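Local coordinates for protein putative fimbrium anchoring subunit Fim4B (Bacteroides ovatus, PDB 5CAG) that probably serves as a fimbrium anchoring subunit and is a predicted outer-membrane lipoprotein of the FimB/Mfa2 family, at residues R38-K44 with R68-Y74; N45-V51 with K63-Y69; K145-F149 with I255-N260; A150-L156 with K193-T199. The contacts are given in a common frame with arbitrary orientation. Numbering follows the deposited sequence.

Contact 1: residues R38-K44 with R68-Y74; sequences RVIFYPK and RYSVVVY
Seven backbone hydrogen bonds join residues 38-44 to 68-74 as antiparallel strands, their axes 4.4 Å apart at closest and their directions 149° apart. Arg38 N reaches Tyr74 O at 2.8 Å and Tyr74 N returns to Arg38 O at 3.1 Å; Ile40 with Val72 and Tyr42 with Ser70 repeat this two-bond pairing, and Lys44 N adds one bond to Arg68 O at 2.9 Å. Val39-Val73, Phe41-Val71 and Pro43-Tyr69 are the non-hydrogen-bonded pairs. Arg38 NH1 also donates to Tyr74 OH at 2.8 Å, with Tyr74 in the p rotamer and Arg38 CB over its ring, while Arg38 NH2 forms salt bridges with Asp52 and Glu86. Lys44 NZ and Arg68 NH1, 3.9 Å apart, share a salt-bridge partner in Glu124. On the face of Val39, Phe41 and Tyr69, the Phe41 edge meets the Tyr69 face in a T-shaped pair, centroids 5.4 Å apart and planes at 90°, and Val71 CG2 lies 4.0 Å from the Phe41 ring centroid as a CH-pi contact. On the other face Val72 CG2 packs 3.8 Å from both Ile40 CB and Tyr42 CE1. Flanked by strands 51-56 and 118-127, this is regular antiparallel pairing inside the beta-sheet of a transthyretin-clan domain.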
# COMPACT_ATOMS: atom_id res chain seq x y z
N ARG A 38 5.53 14.42 1.51
CA ARG A 38 4.83 15.41 0.68
C ARG A 38 3.55 15.76 1.39
O ARG A 38 2.90 14.86 1.95
CB ARG A 38 4.57 14.91 -0.74
CG ARG A 38 4.27 16.06 -1.71
CD ARG A 38 3.24 15.63 -2.71
NE ARG A 38 3.17 16.47 -3.91
CZ ARG A 38 2.70 16.04 -5.08
NH1 ARG A 38 2.31 14.78 -5.22
NH2 ARG A 38 2.66 16.85 -6.13
N VAL A 39 3.21 17.06 1.45
CA VAL A 39 2.03 17.57 2.14
C VAL A 39 1.17 18.32 1.14
O VAL A 39 1.65 19.24 0.46
CB VAL A 39 2.39 18.46 3.36
CG1 VAL A 39 1.14 18.88 4.11
CG2 VAL A 39 3.39 17.80 4.30
N ILE A 40 -0.10 17.92 1.00
CA ILE A 40 -0.97 18.63 0.06
C ILE A 40 -2.20 19.10 0.79
O ILE A 40 -2.84 18.33 1.50
CB ILE A 40 -1.35 17.86 -1.23
CG1 ILE A 40 -0.15 17.20 -1.89
CG2 ILE A 40 -2.04 18.80 -2.22
CD1 ILE A 40 -0.54 16.06 -2.78
N PHE A 41 -2.53 20.37 0.60
CA PHE A 41 -3.69 21.03 1.16
C PHE A 41 -4.70 21.31 0.06
O PHE A 41 -4.47 22.19 -0.76
CB PHE A 41 -3.23 22.34 1.82
CG PHE A 41 -2.69 22.21 3.22
CD1 PHE A 41 -1.39 21.79 3.45
CD2 PHE A 41 -3.48 22.56 4.31
CE1 PHE A 41 -0.89 21.71 4.75
CE2 PHE A 41 -2.98 22.46 5.60
CZ PHE A 41 -1.68 22.06 5.81
N TYR A 42 -5.81 20.55 -0.00
CA TYR A 42 -6.81 20.79 -1.03
C TYR A 42 -7.86 21.74 -0.48
O TYR A 42 -8.53 21.43 0.51
CB TYR A 42 -7.44 19.48 -1.56
CG TYR A 42 -6.44 18.50 -2.13
CD1 TYR A 42 -5.83 17.55 -1.32
CD2 TYR A 42 -6.16 18.48 -3.49
CE1 TYR A 42 -4.93 16.62 -1.84
CE2 TYR A 42 -5.27 17.55 -4.02
CZ TYR A 42 -4.65 16.63 -3.20
OH TYR A 42 -3.75 15.73 -3.71
N PRO A 43 -8.02 22.94 -1.07
CA PRO A 43 -9.02 23.87 -0.57
C PRO A 43 -10.42 23.37 -0.88
O PRO A 43 -10.65 22.83 -1.97
CB PRO A 43 -8.69 25.17 -1.30
CG PRO A 43 -8.10 24.73 -2.56
CD PRO A 43 -7.32 23.50 -2.26
N LYS A 44 -11.35 23.54 0.08
CA LYS A 44 -12.75 23.15 -0.08
C LYS A 44 -13.56 24.30 -0.72
O LYS A 44 -14.37 24.07 -1.63
CB LYS A 44 -13.33 22.73 1.27
CG LYS A 44 -12.79 21.41 1.77
CD LYS A 44 -13.43 21.02 3.09
CE LYS A 44 -13.57 19.53 3.23
NZ LYS A 44 -14.65 19.16 4.19
N ARG A 68 -10.71 26.52 4.65
CA ARG A 68 -11.05 25.12 4.90
C ARG A 68 -10.37 24.25 3.86
O ARG A 68 -10.50 24.52 2.65
CB ARG A 68 -12.58 24.88 4.87
CG ARG A 68 -13.39 25.40 6.05
CD ARG A 68 -14.84 24.90 6.02
NE ARG A 68 -15.45 24.98 4.68
CZ ARG A 68 -15.97 23.94 4.03
NH1 ARG A 68 -16.01 22.74 4.59
NH2 ARG A 68 -16.47 24.11 2.81
N TYR A 69 -9.66 23.22 4.32
CA TYR A 69 -8.92 22.28 3.47
C TYR A 69 -9.15 20.82 3.80
O TYR A 69 -9.65 20.47 4.86
CB TYR A 69 -7.41 22.50 3.63
CG TYR A 69 -6.91 23.87 3.25
CD1 TYR A 69 -6.54 24.16 1.94
CD2 TYR A 69 -6.74 24.86 4.22
CE1 TYR A 69 -6.08 25.42 1.59
CE2 TYR A 69 -6.28 26.13 3.87
CZ TYR A 69 -5.94 26.40 2.56
OH TYR A 69 -5.47 27.64 2.22
N SER A 70 -8.68 19.97 2.90
CA SER A 70 -8.56 18.53 3.06
C SER A 70 -7.05 18.31 2.99
O SER A 70 -6.40 18.99 2.20
CB SER A 70 -9.34 17.81 1.97
OG SER A 70 -10.74 17.94 2.15
N VAL A 71 -6.46 17.50 3.87
CA VAL A 71 -4.99 17.38 3.85
C VAL A 71 -4.54 15.94 3.61
O VAL A 71 -5.21 15.00 4.05
CB VAL A 71 -4.36 17.95 5.16
CG1 VAL A 71 -2.84 17.96 5.10
CG2 VAL A 71 -4.89 19.34 5.48
N VAL A 72 -3.38 15.78 2.94
CA VAL A 72 -2.73 14.47 2.73
C VAL A 72 -1.24 14.61 3.04
O VAL A 72 -0.62 15.61 2.68
CB VAL A 72 -2.95 13.76 1.37
CG1 VAL A 72 -4.40 13.37 1.14
CG2 VAL A 72 -2.41 14.56 0.21
N VAL A 73 -0.67 13.61 3.72
CA VAL A 73 0.76 13.56 4.01
C VAL A 73 1.21 12.15 3.75
O VAL A 73 0.69 11.22 4.39
CB VAL A 73 1.17 14.00 5.43
CG1 VAL A 73 2.69 14.12 5.53
CG2 VAL A 73 0.50 15.30 5.83
N TYR A 74 2.15 11.97 2.83
CA TYR A 74 2.65 10.64 2.55
C TYR A 74 4.15 10.71 2.27
O TYR A 74 4.66 11.79 1.98
CB TYR A 74 1.86 9.99 1.41
CG TYR A 74 2.06 10.66 0.06
CD1 TYR A 74 3.10 10.29 -0.78
CD2 TYR A 74 1.19 11.66 -0.38
CE1 TYR A 74 3.29 10.90 -2.01
CE2 TYR A 74 1.38 12.29 -1.62
CZ TYR A 74 2.43 11.91 -2.43
OH TYR A 74 2.64 12.50 -3.65

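Contact 2: residues N45-V51 with K63-Y69; sequences NGDGRKV and KVPPGRY. With SO4 (sulfate ion), chain C.
Asn45, Val51 and Arg49 carry the first segment's whole share of this contact between two largely irregular segments. Asn45, with chi1 near -12°, brings OD1 to 3.3 Å from Arg68 N in a weak hydrogen bond. Val51, in the t rotamer, points toward the other segment and packs CG2 3.7 Å from Pro65 CD and CG1 4.2 Å from Val64 CG2. Between them Arg49 (chi1 p) extends its guanidinium across the gap, placing NH1 2.7 Å from Tyr69 OH; that hydroxyl donates to Pro65 O at 2.6 Å, tying the end of its ring to the extended Pro65-Pro66 run. Gly67, at phi/psi 148/175, has backbone angles that call for glycine. Inverse gamma turns centred on Asp47 and Arg49 shape the 45-51 loop, with Gly48 at positive phi. Lys63 N makes weak bonds to sulfate O3 and O4, both at 3.4 Å. Residues 45-51 connect the beta-hairpin of strands 36-43 and 51-56, packed on the run entering strand 67-75, whose Gly67 and Tyr69 backbones bond to strand 118-127.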
# COMPACT_ATOMS: atom_id res chain seq x y z
N ASN A 45 -13.30 25.54 -0.26
CA ASN A 45 -13.94 26.77 -0.75
C ASN A 45 -13.43 27.10 -2.16
O ASN A 45 -14.23 27.21 -3.09
CB ASN A 45 -13.71 27.99 0.20
CG ASN A 45 -13.13 27.75 1.59
OD1 ASN A 45 -11.91 27.78 1.80
ND2 ASN A 45 -14.01 27.64 2.59
N GLY A 46 -12.10 27.23 -2.29
CA GLY A 46 -11.37 27.63 -3.49
C GLY A 46 -11.42 26.76 -4.73
O GLY A 46 -11.54 25.52 -4.66
N ASP A 47 -11.22 27.43 -5.89
CA ASP A 47 -11.24 26.89 -7.25
C ASP A 47 -9.90 26.17 -7.63
O ASP A 47 -9.32 26.48 -8.69
CB ASP A 47 -11.58 28.01 -8.26
N GLY A 48 -9.47 25.21 -6.79
CA GLY A 48 -8.28 24.38 -7.00
C GLY A 48 -6.92 24.96 -6.62
O GLY A 48 -5.90 24.59 -7.23
N ARG A 49 -6.89 25.85 -5.60
CA ARG A 49 -5.69 26.51 -5.04
C ARG A 49 -4.95 25.54 -4.02
O ARG A 49 -4.89 25.80 -2.80
CB ARG A 49 -6.01 27.91 -4.43
CG ARG A 49 -7.31 28.02 -3.61
CD ARG A 49 -7.19 28.93 -2.39
NE ARG A 49 -8.41 28.96 -1.57
CZ ARG A 49 -8.44 28.68 -0.27
NH1 ARG A 49 -7.34 28.34 0.37
NH2 ARG A 49 -9.59 28.75 0.40
N LYS A 50 -4.43 24.41 -4.55
CA LYS A 50 -3.75 23.40 -3.76
C LYS A 50 -2.34 23.85 -3.36
O LYS A 50 -1.52 24.20 -4.22
CB LYS A 50 -3.75 22.01 -4.44
CG LYS A 50 -2.89 21.81 -5.68
CD LYS A 50 -2.32 20.39 -5.69
CE LYS A 50 -1.24 20.17 -6.73
NZ LYS A 50 -0.84 18.75 -6.81
N VAL A 51 -2.09 23.87 -2.04
CA VAL A 51 -0.81 24.22 -1.43
C VAL A 51 -0.10 22.90 -1.20
O VAL A 51 -0.58 22.03 -0.48
CB VAL A 51 -0.98 25.08 -0.15
CG1 VAL A 51 0.37 25.47 0.45
CG2 VAL A 51 -1.83 26.31 -0.43
N LYS A 63 3.84 27.77 4.31
CA LYS A 63 2.90 28.89 4.37
C LYS A 63 1.60 28.58 3.64
O LYS A 63 1.52 28.59 2.42
CB LYS A 63 3.54 30.22 3.90
CG LYS A 63 4.46 30.82 4.97
CD LYS A 63 5.39 31.88 4.41
CE LYS A 63 6.39 32.38 5.42
NZ LYS A 63 7.22 33.49 4.88
N VAL A 64 0.59 28.28 4.45
CA VAL A 64 -0.77 27.96 4.04
C VAL A 64 -1.63 29.21 4.27
O VAL A 64 -1.64 29.74 5.38
CB VAL A 64 -1.30 26.72 4.84
CG1 VAL A 64 -2.78 26.46 4.58
CG2 VAL A 64 -0.49 25.48 4.52
N PRO A 65 -2.37 29.69 3.25
CA PRO A 65 -3.27 30.84 3.50
C PRO A 65 -4.51 30.38 4.29
O PRO A 65 -4.80 29.19 4.26
CB PRO A 65 -3.62 31.33 2.10
CG PRO A 65 -3.46 30.14 1.21
CD PRO A 65 -2.50 29.18 1.87
N PRO A 66 -5.26 31.25 5.01
CA PRO A 66 -6.41 30.73 5.77
C PRO A 66 -7.53 30.17 4.87
O PRO A 66 -7.65 30.53 3.69
CB PRO A 66 -6.88 31.94 6.59
CG PRO A 66 -5.70 32.87 6.60
CD PRO A 66 -5.07 32.69 5.24
N GLY A 67 -8.30 29.24 5.43
CA GLY A 67 -9.41 28.58 4.74
C GLY A 67 -9.63 27.14 5.18
O GLY A 67 -8.86 26.60 5.99
N ARG A 68 -10.71 26.52 4.65
CA ARG A 68 -11.05 25.12 4.90
C ARG A 68 -10.37 24.25 3.86
O ARG A 68 -10.50 24.52 2.65
CB ARG A 68 -12.58 24.88 4.87
CG ARG A 68 -13.39 25.40 6.05
CD ARG A 68 -14.84 24.90 6.02
NE ARG A 68 -15.45 24.98 4.68
CZ ARG A 68 -15.97 23.94 4.03
NH1 ARG A 68 -16.01 22.74 4.59
NH2 ARG A 68 -16.47 24.11 2.81
N TYR A 69 -9.66 23.22 4.32
CA TYR A 69 -8.92 22.28 3.47
C TYR A 69 -9.15 20.82 3.80
O TYR A 69 -9.65 20.47 4.86
CB TYR A 69 -7.41 22.50 3.63
CG TYR A 69 -6.91 23.87 3.25
CD1 TYR A 69 -6.54 24.16 1.94
CD2 TYR A 69 -6.74 24.86 4.22
CE1 TYR A 69 -6.08 25.42 1.59
CE2 TYR A 69 -6.28 26.13 3.87
CZ TYR A 69 -5.94 26.40 2.56
OH TYR A 69 -5.47 27.64 2.22
S SO4 C . 6.77 27.97 1.58
O1 SO4 C . 6.82 29.16 0.73
O2 SO4 C . 7.89 27.09 1.24
O3 SO4 C . 6.89 28.36 2.99
O4 SO4 C . 5.48 27.28 1.36

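Contact 3: residues K145-F149 with I255-N260; sequences KKYSF and IGTLEN. With SO4 (sulfate ion), chain D.
Two backbone hydrogen bonds hold the 255-260 segment against strand residues 145-149. Ser148 N donates to Leu258 O and Asn260 N to Lys146 O, each at 3.1 Å, on either side of a single bridge whose Tyr147 and Glu259 CA atoms lie 4.4 Å apart. The same carbonyls receive CA-H...O contacts of 3.4 Å, from Tyr147 CA to Leu258 O and from Glu259 CA to Lys146 O. Residues 255-258 form a weakly bonded helical turn: Leu258 N donates to Ile255 O at 3.1 Å and Glu259 N to Gly256 O at 3.3 Å. Glu259 turns extended (phi/psi -62/153), its side chain alongside Tyr147, with CG 3.6 Å from Tyr147 CE2. Lys145 NZ stays 4.2 Å from Glu259 OE2, beyond a salt bridge, whereas Lys146 NZ donates to sulfate O4 at 3.0 Å; the ion also binds Thr30. Apolar contacts add to this: Tyr147 (m rotamer) sets CE2 3.7 Å from Ile255 CD1, and Phe149 CB lies 3.8 Å from Leu258 CD2. Tyr147 and Phe149 bond through their backbones to Phe202 and Ala200 of strand 197-205. The contact is thus chiefly main-chain bonding and apolar packing, an isolated bridge after a helical turn, without an inter-segment salt bridge.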
# COMPACT_ATOMS: atom_id res chain seq x y z
N LYS A 145 0.18 -3.64 5.02
CA LYS A 145 0.21 -4.84 5.88
C LYS A 145 1.21 -5.86 5.30
O LYS A 145 1.21 -6.07 4.09
CB LYS A 145 -1.20 -5.48 6.03
CG LYS A 145 -2.25 -4.73 6.90
CD LYS A 145 -3.46 -5.64 7.32
CE LYS A 145 -4.46 -5.06 8.36
NZ LYS A 145 -5.78 -4.58 7.79
N LYS A 146 2.08 -6.46 6.15
CA LYS A 146 3.00 -7.53 5.73
C LYS A 146 2.35 -8.89 6.01
O LYS A 146 1.72 -9.08 7.06
CB LYS A 146 4.34 -7.47 6.46
CG LYS A 146 5.17 -6.21 6.34
CD LYS A 146 6.27 -6.26 7.41
CE LYS A 146 7.13 -5.02 7.50
NZ LYS A 146 7.82 -4.93 8.82
N TYR A 147 2.56 -9.86 5.11
CA TYR A 147 2.07 -11.23 5.24
C TYR A 147 3.20 -12.22 4.93
O TYR A 147 4.12 -11.90 4.18
CB TYR A 147 0.91 -11.49 4.30
CG TYR A 147 -0.28 -10.56 4.41
CD1 TYR A 147 -0.31 -9.36 3.71
CD2 TYR A 147 -1.43 -10.95 5.09
CE1 TYR A 147 -1.42 -8.52 3.76
CE2 TYR A 147 -2.56 -10.13 5.13
CZ TYR A 147 -2.54 -8.91 4.47
OH TYR A 147 -3.64 -8.07 4.52
N SER A 148 3.11 -13.41 5.52
CA SER A 148 4.04 -14.51 5.30
C SER A 148 3.28 -15.81 5.48
O SER A 148 2.29 -15.84 6.21
CB SER A 148 5.24 -14.43 6.25
OG SER A 148 4.91 -14.72 7.61
N PHE A 149 3.72 -16.88 4.82
CA PHE A 149 3.11 -18.20 4.99
C PHE A 149 4.10 -19.28 4.61
O PHE A 149 5.14 -19.02 4.00
CB PHE A 149 1.81 -18.35 4.17
CG PHE A 149 2.04 -18.48 2.68
CD1 PHE A 149 2.25 -19.72 2.10
CD2 PHE A 149 2.07 -17.35 1.87
CE1 PHE A 149 2.50 -19.84 0.73
CE2 PHE A 149 2.28 -17.48 0.49
CZ PHE A 149 2.51 -18.72 -0.06
N ILE A 255 -6.79 -15.41 6.25
CA ILE A 255 -5.88 -14.34 5.82
C ILE A 255 -5.23 -13.59 7.02
O ILE A 255 -4.02 -13.34 6.97
CB ILE A 255 -6.51 -13.38 4.78
CG1 ILE A 255 -5.48 -12.38 4.22
CG2 ILE A 255 -7.76 -12.70 5.31
CD1 ILE A 255 -4.26 -13.01 3.51
N GLY A 256 -5.99 -13.33 8.09
CA GLY A 256 -5.48 -12.66 9.28
C GLY A 256 -4.37 -13.43 9.99
O GLY A 256 -3.48 -12.81 10.57
N THR A 257 -4.43 -14.78 9.94
CA THR A 257 -3.42 -15.68 10.53
C THR A 257 -2.03 -15.42 9.92
O THR A 257 -1.01 -15.57 10.60
CB THR A 257 -3.87 -17.14 10.27
OG1 THR A 257 -5.14 -17.35 10.89
CG2 THR A 257 -2.88 -18.19 10.77
N LEU A 258 -2.01 -15.00 8.63
CA LEU A 258 -0.81 -14.78 7.83
C LEU A 258 -0.15 -13.41 8.05
O LEU A 258 1.06 -13.28 7.79
CB LEU A 258 -1.16 -14.99 6.35
CG LEU A 258 -1.91 -16.29 6.01
CD1 LEU A 258 -2.24 -16.37 4.56
CD2 LEU A 258 -1.11 -17.52 6.40
N GLU A 259 -0.89 -12.42 8.60
CA GLU A 259 -0.31 -11.10 8.90
C GLU A 259 0.83 -11.21 9.93
O GLU A 259 0.78 -12.11 10.77
CB GLU A 259 -1.37 -10.13 9.47
CG GLU A 259 -2.66 -9.97 8.69
CD GLU A 259 -3.55 -8.81 9.13
OE1 GLU A 259 -3.20 -8.10 10.11
OE2 GLU A 259 -4.60 -8.60 8.48
N ASN A 260 1.80 -10.29 9.93
CA ASN A 260 2.83 -10.31 10.97
C ASN A 260 3.28 -8.88 11.33
O ASN A 260 4.12 -8.69 12.21
CB ASN A 260 4.02 -11.18 10.56
CG ASN A 260 4.85 -10.62 9.46
OD1 ASN A 260 4.71 -11.01 8.31
ND2 ASN A 260 5.77 -9.75 9.80
S SO4 D . 9.14 -0.99 9.36
O1 SO4 D . 9.90 -1.17 8.12
O2 SO4 D . 9.96 -0.33 10.37
O3 SO4 D . 7.94 -0.17 9.09
O4 SO4 D . 8.73 -2.29 9.89

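Contact 4: residues A150-L156 with K193-T199; sequences AVEAKGL and KGDNKVT. With SO4 (sulfate ion), chain J.
Lys193 opens the second segment by donating from NZ to Leu156 O at 3.1 Å, and also bonds Val159 O. Gly194 N then closes the turn onto Lys197 O at 2.8 Å, and the backbone nitrogens of Asp195, Asn196 and Lys197 converge on sulfate O4, each at 2.8 Å, with Asp195 N also making a weak 3.1 Å bond to O1. Leu156 (m, t) points into this hairpin turn, its CD1 3.2 Å from Lys197 O. Asn196 O accepts Ala153 N at 2.8 Å. From Lys197 the chain runs antiparallel to the strand through Ala150, axes 4.6 Å apart at closest and directions at 146°. Lys197 faces Glu152 as a non-hydrogen-bonded pair, CA atoms 4.2 Å apart. Val198 pairs with Val151 through two bonds, Val151 N to Val198 O at 3.0 Å and Val198 N to Val151 O at 2.9 Å, while Val151 CG1 (p) meets Val198 CG2 (m) at 3.5 Å. Thr199, opposite Ala150, sets OG1 3.8 Å from Ala150 CB. Strand 187-193 lies on the other side of strand 197-205; both valines pack on Leu235 of strand 232-239, and strands 274-275 and 283-284 run parallel to 134-154.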
# COMPACT_ATOMS: atom_id res chain seq x y z
N ALA A 150 3.75 -20.51 4.96
CA ALA A 150 4.50 -21.69 4.60
C ALA A 150 3.51 -22.82 4.31
O ALA A 150 2.52 -22.96 5.04
CB ALA A 150 5.48 -22.07 5.69
N VAL A 151 3.69 -23.54 3.20
CA VAL A 151 2.79 -24.63 2.90
C VAL A 151 3.61 -25.83 2.44
O VAL A 151 4.63 -25.69 1.75
CB VAL A 151 1.65 -24.25 1.95
CG1 VAL A 151 2.16 -23.81 0.60
CG2 VAL A 151 0.64 -25.37 1.80
N GLU A 152 3.20 -26.99 2.89
CA GLU A 152 3.86 -28.25 2.59
C GLU A 152 3.52 -28.68 1.16
O GLU A 152 2.34 -28.64 0.79
CB GLU A 152 3.37 -29.26 3.61
CG GLU A 152 4.33 -30.39 3.92
CD GLU A 152 3.72 -31.31 4.95
OE1 GLU A 152 3.62 -30.89 6.13
OE2 GLU A 152 3.25 -32.41 4.56
N ALA A 153 4.54 -29.07 0.35
CA ALA A 153 4.35 -29.52 -1.03
C ALA A 153 5.31 -30.68 -1.43
O ALA A 153 6.54 -30.58 -1.29
CB ALA A 153 4.51 -28.36 -1.98
N LYS A 154 4.71 -31.77 -1.94
CA LYS A 154 5.43 -32.98 -2.36
C LYS A 154 6.05 -32.81 -3.74
O LYS A 154 5.46 -32.17 -4.62
CB LYS A 154 4.47 -34.19 -2.36
CG LYS A 154 5.13 -35.58 -2.45
CD LYS A 154 4.11 -36.73 -2.44
CE LYS A 154 4.66 -38.04 -2.98
NZ LYS A 154 3.65 -39.14 -2.96
N GLY A 155 7.23 -33.40 -3.92
CA GLY A 155 7.93 -33.41 -5.20
C GLY A 155 8.43 -32.07 -5.69
O GLY A 155 8.30 -31.75 -6.88
N LEU A 156 9.04 -31.29 -4.79
CA LEU A 156 9.57 -30.01 -5.22
C LEU A 156 10.84 -30.24 -6.01
O LEU A 156 11.30 -29.33 -6.71
CB LEU A 156 9.80 -29.05 -4.04
CG LEU A 156 8.57 -28.59 -3.25
CD1 LEU A 156 9.00 -27.89 -2.03
CD2 LEU A 156 7.67 -27.68 -4.06
N LYS A 193 11.69 -22.27 -2.23
CA LYS A 193 11.32 -23.66 -2.14
C LYS A 193 12.29 -24.43 -1.28
O LYS A 193 13.49 -24.36 -1.49
CB LYS A 193 11.12 -24.34 -3.52
CG LYS A 193 12.35 -24.61 -4.37
CD LYS A 193 12.12 -25.71 -5.40
CE LYS A 193 13.32 -25.91 -6.29
NZ LYS A 193 13.64 -27.36 -6.48
N GLY A 194 11.74 -25.15 -0.32
CA GLY A 194 12.51 -26.08 0.51
C GLY A 194 12.56 -27.44 -0.17
O GLY A 194 12.63 -27.52 -1.41
N ASP A 195 12.53 -28.52 0.63
CA ASP A 195 12.51 -29.90 0.10
C ASP A 195 11.06 -30.45 0.18
O ASP A 195 10.59 -31.16 -0.74
CB ASP A 195 13.51 -30.81 0.86
CG ASP A 195 14.94 -30.31 0.96
OD1 ASP A 195 15.48 -29.80 -0.07
OD2 ASP A 195 15.55 -30.46 2.05
N ASN A 196 10.34 -30.07 1.27
CA ASN A 196 8.97 -30.48 1.55
C ASN A 196 8.03 -29.29 1.82
O ASN A 196 6.83 -29.49 1.90
CB ASN A 196 8.97 -31.45 2.73
CG ASN A 196 9.81 -32.68 2.47
OD1 ASN A 196 9.38 -33.64 1.81
ND2 ASN A 196 11.07 -32.65 2.93
N LYS A 197 8.57 -28.06 1.92
CA LYS A 197 7.84 -26.82 2.20
C LYS A 197 8.11 -25.77 1.16
O LYS A 197 9.12 -25.85 0.46
CB LYS A 197 8.27 -26.24 3.57
CG LYS A 197 7.30 -26.54 4.71
CD LYS A 197 7.87 -26.22 6.10
CE LYS A 197 7.04 -26.90 7.18
NZ LYS A 197 7.73 -26.90 8.50
N VAL A 198 7.25 -24.74 1.10
CA VAL A 198 7.44 -23.54 0.29
C VAL A 198 7.09 -22.36 1.18
O VAL A 198 6.07 -22.40 1.88
CB VAL A 198 6.78 -23.45 -1.10
CG1 VAL A 198 7.39 -24.45 -2.07
CG2 VAL A 198 5.28 -23.58 -1.05
N THR A 199 7.98 -21.37 1.24
CA THR A 199 7.83 -20.22 2.11
C THR A 199 7.77 -18.96 1.27
O THR A 199 8.52 -18.84 0.32
CB THR A 199 8.99 -20.25 3.10
OG1 THR A 199 8.78 -21.32 4.03
CG2 THR A 199 9.16 -18.94 3.85
S SO4 J . 12.19 -28.04 4.00
O1 SO4 J . 13.48 -27.58 3.45
O2 SO4 J . 12.29 -29.43 4.46
O3 SO4 J . 11.77 -27.16 5.11
O4 SO4 J . 11.15 -27.99 2.99

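All four contacts reach one large mixed sheet, but contacts 1 and 2 lie on the opposite side of the chain's centre from contacts 3 and 4. Contact 1 is the buried one, a regular strand pair; contact 2, centred 9 Å away, continues it to the surface, sharing Arg68 and Tyr69 and trading regular pairing for side-chain contacts. Phe41 N lies 2.8 Å from Val51 O, probably a hydrogen bond joining the two. Contacts 3 and 4, partly buried and 18 Å apart at their centres, draw on successive parts of strand 134-154, contact 4 running on past its end: one receives a helical turn through a single bridge, the other a hairpin strand.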